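PDB 4ECN: leucine-rich repeat protein, which is of unknown function but, as an extracellular leucine-rich repeat protein, probably binds other proteins. Local coordinates for residues E233-S238 and V257-K262. Sequence-based numbering, arbitrary orientation.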
loop_
_atom_site.group_PDB
_atom_site.type_symbol
_atom_site.label_atom_id
_atom_site.label_comp_id
_atom_site.label_asym_id
_atom_site.label_seq_id
_atom_site.Cartn_x
_atom_site.Cartn_y
_atom_site.Cartn_z
ATOM N N GLU A 233 -30.937 23.069 -8.741
ATOM C CA GLU A 233 -29.701 23.727 -9.166
ATOM C C GLU A 233 -29.848 24.309 -10.577
ATOM O O GLU A 233 -30.328 23.616 -11.476
ATOM C CB GLU A 233 -28.583 22.686 -9.137
ATOM C CG GLU A 233 -27.203 23.199 -8.779
ATOM C CD GLU A 233 -26.404 22.201 -7.960
ATOM O OE1 GLU A 233 -26.470 20.985 -8.253
ATOM O OE2 GLU A 233 -25.704 22.637 -7.018
ATOM N N LEU A 234 -29.466 25.578 -10.776
ATOM C CA LEU A 234 -29.569 26.218 -12.090
ATOM C C LEU A 234 -28.210 26.203 -12.795
ATOM O O LEU A 234 -28.140 25.805 -13.958
ATOM C CB LEU A 234 -30.108 27.644 -11.963
ATOM C CG LEU A 234 -31.585 27.753 -11.588
ATOM C CD1 LEU A 234 -31.963 29.171 -11.246
ATOM C CD2 LEU A 234 -32.457 27.277 -12.717
ATOM N N GLU A 235 -27.133 26.603 -12.079
ATOM C CA GLU A 235 -25.745 26.626 -12.548
ATOM C C GLU A 235 -24.776 26.853 -11.388
ATOM O O GLU A 235 -25.164 27.349 -10.332
ATOM C CB GLU A 235 -25.510 27.708 -13.630
ATOM C CG GLU A 235 -25.456 29.133 -13.100
ATOM C CD GLU A 235 -25.068 30.200 -14.100
ATOM O OE1 GLU A 235 -24.347 29.880 -15.073
ATOM O OE2 GLU A 235 -25.448 31.373 -13.883
ATOM N N THR A 236 -23.510 26.543 -11.618
ATOM C CA THR A 236 -22.432 26.765 -10.671
ATOM C C THR A 236 -21.311 27.366 -11.484
ATOM O O THR A 236 -20.947 26.816 -12.529
ATOM C CB THR A 236 -22.048 25.482 -9.890
ATOM O OG1 THR A 236 -23.199 24.933 -9.255
ATOM C CG2 THR A 236 -21.036 25.751 -8.815
ATOM N N GLN A 237 -20.813 28.526 -11.064
ATOM C CA GLN A 237 -19.742 29.162 -11.813
ATOM C C GLN A 237 -18.654 29.698 -10.916
ATOM O O GLN A 237 -18.939 30.182 -9.817
ATOM C CB GLN A 237 -20.279 30.329 -12.660
ATOM C CG GLN A 237 -21.338 29.999 -13.707
ATOM C CD GLN A 237 -20.902 29.131 -14.856
ATOM O OE1 GLN A 237 -19.737 29.095 -15.254
ATOM N NE2 GLN A 237 -21.870 28.474 -15.475
ATOM N N SER A 238 -17.403 29.629 -11.403
ATOM C CA SER A 238 -16.250 30.282 -10.794
ATOM C C SER A 238 -16.153 31.636 -11.464
ATOM O O SER A 238 -16.144 31.718 -12.704
ATOM C CB SER A 238 -14.972 29.461 -10.924
ATOM O OG SER A 238 -13.959 30.026 -10.106
ATOM N N VAL A 257 -22.612 40.064 -7.764
ATOM C CA VAL A 257 -22.710 38.634 -8.035
ATOM C C VAL A 257 -22.943 38.519 -9.560
ATOM O O VAL A 257 -24.078 38.687 -10.020
ATOM C CB VAL A 257 -23.769 37.900 -7.175
ATOM C CG1 VAL A 257 -23.821 36.414 -7.518
ATOM C CG2 VAL A 257 -23.498 38.090 -5.685
ATOM N N PRO A 258 -21.859 38.339 -10.356
ATOM C CA PRO A 258 -21.998 38.323 -11.826
ATOM C C PRO A 258 -22.576 37.009 -12.392
ATOM O O PRO A 258 -21.834 36.061 -12.680
ATOM C CB PRO A 258 -20.555 38.521 -12.308
ATOM C CG PRO A 258 -19.722 37.950 -11.245
ATOM C CD PRO A 258 -20.444 38.214 -9.953
ATOM N N ILE A 259 -23.896 36.999 -12.635
ATOM C CA ILE A 259 -24.605 35.833 -13.161
ATOM C C ILE A 259 -24.228 35.647 -14.640
ATOM O O ILE A 259 -24.231 36.611 -15.395
ATOM C CB ILE A 259 -26.130 35.977 -12.940
ATOM C CG1 ILE A 259 -26.467 36.181 -11.432
ATOM C CG2 ILE A 259 -26.922 34.800 -13.549
ATOM C CD1 ILE A 259 -26.002 35.085 -10.449
ATOM N N GLN A 260 -23.876 34.407 -15.030
ATOM C CA GLN A 260 -23.407 34.065 -16.375
ATOM C C GLN A 260 -24.492 33.495 -17.289
ATOM O O GLN A 260 -24.409 33.697 -18.510
ATOM C CB GLN A 260 -22.278 33.022 -16.285
ATOM C CG GLN A 260 -21.060 33.462 -15.483
ATOM C CD GLN A 260 -20.369 34.673 -16.058
ATOM O OE1 GLN A 260 -20.006 34.714 -17.243
ATOM N NE2 GLN A 260 -20.142 35.668 -15.209
ATOM N N LEU A 261 -25.459 32.733 -16.707
ATOM C CA LEU A 261 -26.551 32.025 -17.398
ATOM C C LEU A 261 -25.944 31.077 -18.422
ATOM O O LEU A 261 -26.229 31.166 -19.620
ATOM C CB LEU A 261 -27.561 32.985 -18.062
ATOM C CG LEU A 261 -28.190 34.064 -17.193
ATOM C CD1 LEU A 261 -28.771 35.171 -18.051
ATOM C CD2 LEU A 261 -29.229 33.500 -16.262
ATOM N N LYS A 262 -25.021 30.238 -17.954
ATOM C CA LYS A 262 -24.317 29.294 -18.813
ATOM C C LYS A 262 -24.443 27.860 -18.283
ATOM O O LYS A 262 -25.037 27.608 -17.225
ATOM C CB LYS A 262 -22.824 29.675 -18.938
ATOM C CG LYS A 262 -22.522 31.041 -19.521
ATOM C CD LYS A 262 -21.018 31.296 -19.480
ATOM C CE LYS A 262 -20.633 32.697 -19.896
ATOM N NZ LYS A 262 -19.178 32.951 -19.705
#
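OE1 of E235 is gripped by two donors, one from each segment: the backbone N of K262, 3.0 Å from OE1 in a nearly straight bond (168°), and NE2 of Q237, 2.9 Å from the same oxygen. The two arrive from opposite faces of the carboxylate. The other oxygen, OE2, takes the N-H of L261 on its syn side at 3.1 Å, so one carboxylate binds two successive backbone amides just where strand 251-259 has ended. The pair is a worked example of a buried carboxylate accepting successive main-chain amides of residues that follow a strand. CG of E235 sits between its own backbone N and carbonyl carbon (chi1 75°), and the chain beyond is extended (chi2 173°), so that the carboxylate reaches segment 257-262. The hydroxyls of Y221 and Y150 also bond to OE2, and this many polar partners, several of them N-H donors, would probably favour the ionised acid. An alanine at E235 would probably leave the amides of L261 and K262 without this acceptor and Q237 NE2 with its weak bond to O of E263.

Beside the carboxylate, CG of Q237 lies 3.9 Å from CG of Q260, the two side chains passing obliquely. Q260 folds back on its own segment: its NE2 donates to O of P258 and to E140, while its OE1 accepts NZ of K262 on an in-plane lone pair at 3.1 Å. The contact thus joins strand 230-238 to the chain following strand 251-259, two strands of one mixed beta sheet in the second DUF4458 region, a family of the transthyretin clan.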